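Local coordinates for ecdysteroid-phosphate phosphatase (Bombyx mori, PDB 3C7T), which removes phosphate from inactive ecdysteroid 22-phosphates to release active ecdysteroids, and also acts as a protein tyrosine phosphatase, at residues L196-D209 with A229-V241. Residues are numbered along the deposited sequence; the frame is centred on the assembly and turned at random.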
loop_
_atom_site.group_PDB
_atom_site.type_symbol
_atom_site.label_atom_id
_atom_site.label_comp_id
_atom_site.label_asym_id
_atom_site.label_seq_id
_atom_site.Cartn_x
_atom_site.Cartn_y
_atom_site.Cartn_z
ATOM N N LEU A 196 20.511 6.473 -6.463
ATOM C CA LEU A 196 20.338 6.214 -7.887
ATOM C C LEU A 196 21.373 6.978 -8.714
ATOM O O LEU A 196 22.070 6.372 -9.538
ATOM C CB LEU A 196 18.906 6.524 -8.349
ATOM C CG LEU A 196 17.853 5.440 -8.042
ATOM C CD1 LEU A 196 17.609 5.226 -6.537
ATOM C CD2 LEU A 196 16.529 5.799 -8.737
ATOM N N ASP A 197 21.495 8.288 -8.479
ATOM C CA ASP A 197 22.560 9.092 -9.117
ATOM C C ASP A 197 23.984 8.667 -8.708
ATOM O O ASP A 197 24.913 8.722 -9.527
ATOM C CB ASP A 197 22.367 10.585 -8.850
ATOM C CG ASP A 197 21.422 11.244 -9.849
ATOM O OD1 ASP A 197 20.921 10.554 -10.765
ATOM O OD2 ASP A 197 21.198 12.474 -9.726
ATOM N N GLN A 198 24.163 8.225 -7.464
ATOM C CA GLN A 198 25.475 7.688 -7.035
ATOM C C GLN A 198 25.883 6.431 -7.814
ATOM O O GLN A 198 27.067 6.248 -8.214
ATOM C CB GLN A 198 25.482 7.382 -5.542
ATOM C CG GLN A 198 25.495 8.608 -4.670
ATOM C CD GLN A 198 25.493 8.233 -3.223
ATOM O OE1 GLN A 198 24.463 7.834 -2.674
ATOM N NE2 GLN A 198 26.652 8.331 -2.593
ATOM N N MET A 199 24.912 5.556 -8.054
ATOM C CA MET A 199 25.182 4.327 -8.797
ATOM C C MET A 199 25.595 4.614 -10.229
ATOM O O MET A 199 26.567 4.023 -10.724
ATOM C CB MET A 199 23.973 3.385 -8.796
ATOM C CG MET A 199 24.147 2.229 -9.762
ATOM S SD MET A 199 22.662 1.289 -10.141
ATOM C CE MET A 199 21.657 2.480 -11.033
ATOM N N VAL A 200 24.856 5.498 -10.890
ATOM C CA VAL A 200 25.156 5.897 -12.264
ATOM C C VAL A 200 26.560 6.506 -12.324
ATOM O O VAL A 200 27.382 6.102 -13.146
ATOM C CB VAL A 200 24.125 6.909 -12.819
ATOM C CG1 VAL A 200 24.571 7.449 -14.198
ATOM C CG2 VAL A 200 22.729 6.284 -12.891
ATOM N N GLY A 201 26.836 7.473 -11.452
ATOM C CA GLY A 201 28.174 8.076 -11.384
ATOM C C GLY A 201 29.315 7.116 -11.088
ATOM O O GLY A 201 30.406 7.265 -11.644
ATOM N N ALA A 202 29.082 6.140 -10.205
ATOM C CA ALA A 202 30.129 5.180 -9.813
ATOM C C ALA A 202 30.432 4.192 -10.924
ATOM O O ALA A 202 31.585 3.825 -11.119
ATOM C CB ALA A 202 29.739 4.428 -8.549
ATOM N N LEU A 203 29.395 3.779 -11.650
ATOM C CA LEU A 203 29.548 2.783 -12.717
ATOM C C LEU A 203 30.050 3.369 -14.034
ATOM O O LEU A 203 30.831 2.724 -14.746
ATOM C CB LEU A 203 28.271 1.954 -12.897
ATOM C CG LEU A 203 28.153 0.785 -11.903
ATOM C CD1 LEU A 203 27.996 1.263 -10.469
ATOM C CD2 LEU A 203 26.998 -0.124 -12.267
ATOM N N HIS A 204 29.635 4.593 -14.344
ATOM C CA HIS A 204 30.231 5.327 -15.460
ATOM C C HIS A 204 31.728 5.584 -15.233
ATOM O O HIS A 204 32.525 5.521 -16.181
ATOM C CB HIS A 204 29.470 6.626 -15.747
ATOM C CG HIS A 204 28.210 6.414 -16.533
ATOM N ND1 HIS A 204 27.217 7.366 -16.625
ATOM C CD2 HIS A 204 27.773 5.346 -17.241
ATOM C CE1 HIS A 204 26.233 6.902 -17.376
ATOM N NE2 HIS A 204 26.542 5.675 -17.754
ATOM N N ARG A 205 32.112 5.830 -13.981
ATOM C CA ARG A 205 33.527 6.001 -13.636
ATOM C C ARG A 205 34.342 4.702 -13.720
ATOM O O ARG A 205 35.581 4.743 -13.723
ATOM C CB ARG A 205 33.680 6.683 -12.273
ATOM C CG ARG A 205 33.502 8.189 -12.369
ATOM C CD ARG A 205 33.333 8.845 -11.021
ATOM N NE ARG A 205 33.036 10.283 -11.128
ATOM C CZ ARG A 205 31.872 10.799 -11.518
ATOM N NH1 ARG A 205 30.858 10.008 -11.869
ATOM N NH2 ARG A 205 31.724 12.113 -11.570
ATOM N N LEU A 206 33.660 3.559 -13.788
ATOM C CA LEU A 206 34.330 2.274 -13.999
ATOM C C LEU A 206 34.605 2.014 -15.479
ATOM O O LEU A 206 35.363 1.104 -15.825
ATOM C CB LEU A 206 33.543 1.113 -13.378
ATOM C CG LEU A 206 33.525 1.012 -11.848
ATOM C CD1 LEU A 206 32.560 -0.073 -11.386
ATOM C CD2 LEU A 206 34.912 0.755 -11.286
ATOM N N ARG A 207 33.992 2.815 -16.346
ATOM C CA ARG A 207 34.267 2.758 -17.776
ATOM C C ARG A 207 35.500 3.581 -18.117
ATOM O O ARG A 207 35.859 4.528 -17.411
ATOM C CB ARG A 207 33.084 3.273 -18.594
ATOM C CG ARG A 207 31.862 2.362 -18.619
ATOM C CD ARG A 207 30.676 3.089 -19.244
ATOM N NE ARG A 207 30.843 3.278 -20.682
ATOM C CZ ARG A 207 30.026 2.793 -21.617
ATOM N NH1 ARG A 207 28.939 2.097 -21.288
ATOM N NH2 ARG A 207 30.288 3.025 -22.897
ATOM N N ASP A 208 36.144 3.212 -19.215
ATOM C CA ASP A 208 37.280 3.958 -19.728
ATOM C C ASP A 208 36.892 4.681 -21.013
ATOM O O ASP A 208 37.605 5.569 -21.477
ATOM C CB ASP A 208 38.461 3.013 -19.945
ATOM C CG ASP A 208 39.142 2.627 -18.638
ATOM O OD1 ASP A 208 39.336 3.525 -17.794
ATOM O OD2 ASP A 208 39.481 1.437 -18.452
ATOM N N ASP A 209 35.742 4.296 -21.563
ATOM C CA ASP A 209 35.228 4.846 -22.818
ATOM C C ASP A 209 35.057 6.360 -22.755
ATOM O O ASP A 209 35.494 7.080 -23.658
ATOM C CB ASP A 209 33.894 4.182 -23.194
ATOM C CG ASP A 209 34.054 2.718 -23.575
ATOM O OD1 ASP A 209 34.681 2.437 -24.626
ATOM O OD2 ASP A 209 33.545 1.849 -22.831
ATOM N N ALA A 229 11.661 4.251 -5.996
ATOM C CA ALA A 229 12.145 4.506 -7.357
ATOM C C ALA A 229 13.311 3.549 -7.652
ATOM O O ALA A 229 14.217 3.384 -6.837
ATOM C CB ALA A 229 12.586 5.911 -7.518
ATOM N N LEU A 230 13.251 2.929 -8.822
ATOM C CA LEU A 230 14.212 1.914 -9.213
ATOM C C LEU A 230 14.998 2.392 -10.422
ATOM O O LEU A 230 14.434 2.790 -11.451
ATOM C CB LEU A 230 13.492 0.594 -9.540
ATOM C CG LEU A 230 14.370 -0.582 -9.960
ATOM C CD1 LEU A 230 15.243 -1.135 -8.823
ATOM C CD2 LEU A 230 13.517 -1.706 -10.557
ATOM N N GLY A 231 16.316 2.373 -10.263
ATOM C CA GLY A 231 17.224 2.690 -11.347
ATOM C C GLY A 231 17.958 1.437 -11.765
ATOM O O GLY A 231 18.203 0.537 -10.928
ATOM N N ALA A 232 18.309 1.375 -13.056
ATOM C CA ALA A 232 18.989 0.206 -13.632
ATOM C C ALA A 232 20.173 0.527 -14.554
ATOM O O ALA A 232 20.129 1.459 -15.374
ATOM C CB ALA A 232 17.980 -0.673 -14.392
ATOM N N MET A 233 21.228 -0.270 -14.385
ATOM C CA MET A 233 22.352 -0.313 -15.316
ATOM C C MET A 233 22.644 -1.753 -15.704
ATOM O O MET A 233 22.417 -2.688 -14.922
ATOM C CB MET A 233 23.577 0.347 -14.701
ATOM C CG MET A 233 23.352 1.827 -14.433
ATOM S SD MET A 233 24.819 2.702 -13.941
ATOM C CE MET A 233 25.550 3.051 -15.544
ATOM N N ARG A 234 23.140 -1.922 -16.925
ATOM C CA ARG A 234 23.629 -3.212 -17.390
ATOM C C ARG A 234 25.003 -3.033 -18.003
ATOM O O ARG A 234 25.309 -1.980 -18.565
ATOM C CB ARG A 234 22.693 -3.842 -18.410
ATOM C CG ARG A 234 21.467 -4.435 -17.788
ATOM C CD ARG A 234 20.735 -5.306 -18.754
ATOM N NE ARG A 234 21.318 -6.643 -18.786
ATOM C CZ ARG A 234 20.731 -7.694 -19.335
ATOM N NH1 ARG A 234 19.533 -7.567 -19.897
ATOM N NH2 ARG A 234 21.337 -8.873 -19.319
ATOM N N GLY A 235 25.813 -4.071 -17.874
ATOM C CA GLY A 235 27.173 -4.081 -18.402
ATOM C C GLY A 235 27.898 -5.344 -18.003
ATOM O O GLY A 235 27.267 -6.307 -17.561
ATOM N N LYS A 236 29.222 -5.363 -18.152
ATOM C CA LYS A 236 29.985 -4.280 -18.768
ATOM C C LYS A 236 29.757 -4.232 -20.289
ATOM O O LYS A 236 29.376 -5.237 -20.887
ATOM C CB LYS A 236 31.474 -4.475 -18.485
ATOM C CG LYS A 236 31.820 -4.729 -17.017
ATOM C CD LYS A 236 33.320 -4.535 -16.768
ATOM C CE LYS A 236 34.121 -5.736 -17.188
ATOM N NZ LYS A 236 35.578 -5.518 -16.937
ATOM N N PRO A 237 29.963 -3.058 -20.919
ATOM C CA PRO A 237 30.270 -1.790 -20.275
ATOM C C PRO A 237 28.958 -1.207 -19.747
ATOM O O PRO A 237 27.886 -1.473 -20.312
ATOM C CB PRO A 237 30.804 -0.944 -21.423
ATOM C CG PRO A 237 30.020 -1.422 -22.602
ATOM C CD PRO A 237 29.855 -2.909 -22.386
ATOM N N TRP A 238 29.041 -0.425 -18.682
ATOM C CA TRP A 238 27.841 -0.004 -17.951
ATOM C C TRP A 238 26.975 1.030 -18.681
ATOM O O TRP A 238 27.409 2.167 -18.887
ATOM C CB TRP A 238 28.242 0.479 -16.557
ATOM C CG TRP A 238 28.935 -0.598 -15.775
ATOM C CD1 TRP A 238 30.261 -0.654 -15.443
ATOM C CD2 TRP A 238 28.339 -1.793 -15.261
ATOM N NE1 TRP A 238 30.524 -1.813 -14.742
ATOM C CE2 TRP A 238 29.358 -2.526 -14.616
ATOM C CE3 TRP A 238 27.032 -2.315 -15.281
ATOM C CZ2 TRP A 238 29.116 -3.752 -13.986
ATOM C CZ3 TRP A 238 26.793 -3.533 -14.667
ATOM C CH2 TRP A 238 27.833 -4.236 -14.018
ATOM N N ASP A 239 25.761 0.614 -19.066
ATOM C CA ASP A 239 24.755 1.480 -19.712
ATOM C C ASP A 239 23.511 1.684 -18.818
ATOM O O ASP A 239 22.962 0.713 -18.295
ATOM C CB ASP A 239 24.246 0.851 -21.021
ATOM C CG ASP A 239 25.282 0.842 -22.137
ATOM O OD1 ASP A 239 25.766 1.931 -22.530
ATOM O OD2 ASP A 239 25.575 -0.259 -22.662
ATOM N N VAL A 240 23.061 2.933 -18.688
ATOM C CA VAL A 240 21.763 3.261 -18.065
ATOM C C VAL A 240 20.614 2.784 -18.956
ATOM O O VAL A 240 20.465 3.245 -20.098
ATOM C CB VAL A 240 21.605 4.791 -17.809
ATOM C CG1 VAL A 240 20.154 5.140 -17.463
ATOM C CG2 VAL A 240 22.545 5.253 -16.716
ATOM N N VAL A 241 19.804 1.865 -18.424
ATOM C CA VAL A 241 18.735 1.230 -19.190
ATOM C C VAL A 241 17.424 1.201 -18.404
ATOM O O VAL A 241 17.398 1.431 -17.196
ATOM C CB VAL A 241 19.104 -0.204 -19.628
ATOM C CG1 VAL A 241 20.420 -0.199 -20.411
ATOM C CG2 VAL A 241 19.202 -1.152 -18.424
#
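The carbonyl oxygen of W238 takes a hydrogen bond from R207, NH1 to O 2.8 Å, with an N-H...O angle of 146°; the donor stands above the carbonyl plane rather than on a lone pair. The same oxygen lies at the edge of the H204 ring, 3.6 Å from H204 CD2. A bend at chi3 (71°) swings the R207 guanidinium back over the hairpin turn, where P237 CB lies against one of its faces. R207 NH1 also makes a weak bond to D239 OD1, within a salt bridge, while D209 OD2 faces R207 NH2 from well out of the guanidinium plane, contributing charge alone; R4 is a second partner of D239.

Behind this polar end the packing turns apolar. L203 lays CD2 over one face of the W238 indole, 3.9 Å from the centroid of the six-membered ring, while CA of G235, in the same hairpin, lies against the opposite face toward its rim. M233 points toward the helix: its SD sits 3.6 Å from V200 CA, and its bent end carries CE to CD2 and NE2 of H204. M199, sliding past M233 in the opposite direction, brings CE to M233 CG at 3.9 Å. V240 meets V200 at about a right angle, CG2 to CG1. L196 rests CD2 on the backbone at G231, and W258 and F256 of the second subunit pack on V240 and L196.

Helix 196-204 and strand 230-235 run almost parallel, 11° apart, illustrating how a helix packs on a face of the central sheet in the three-layer alpha/beta/alpha fold of the C-terminal PGM homology (histidine phosphatase) domain, with L196 near R11, which lines the tungstate pocket and is probably catalytic.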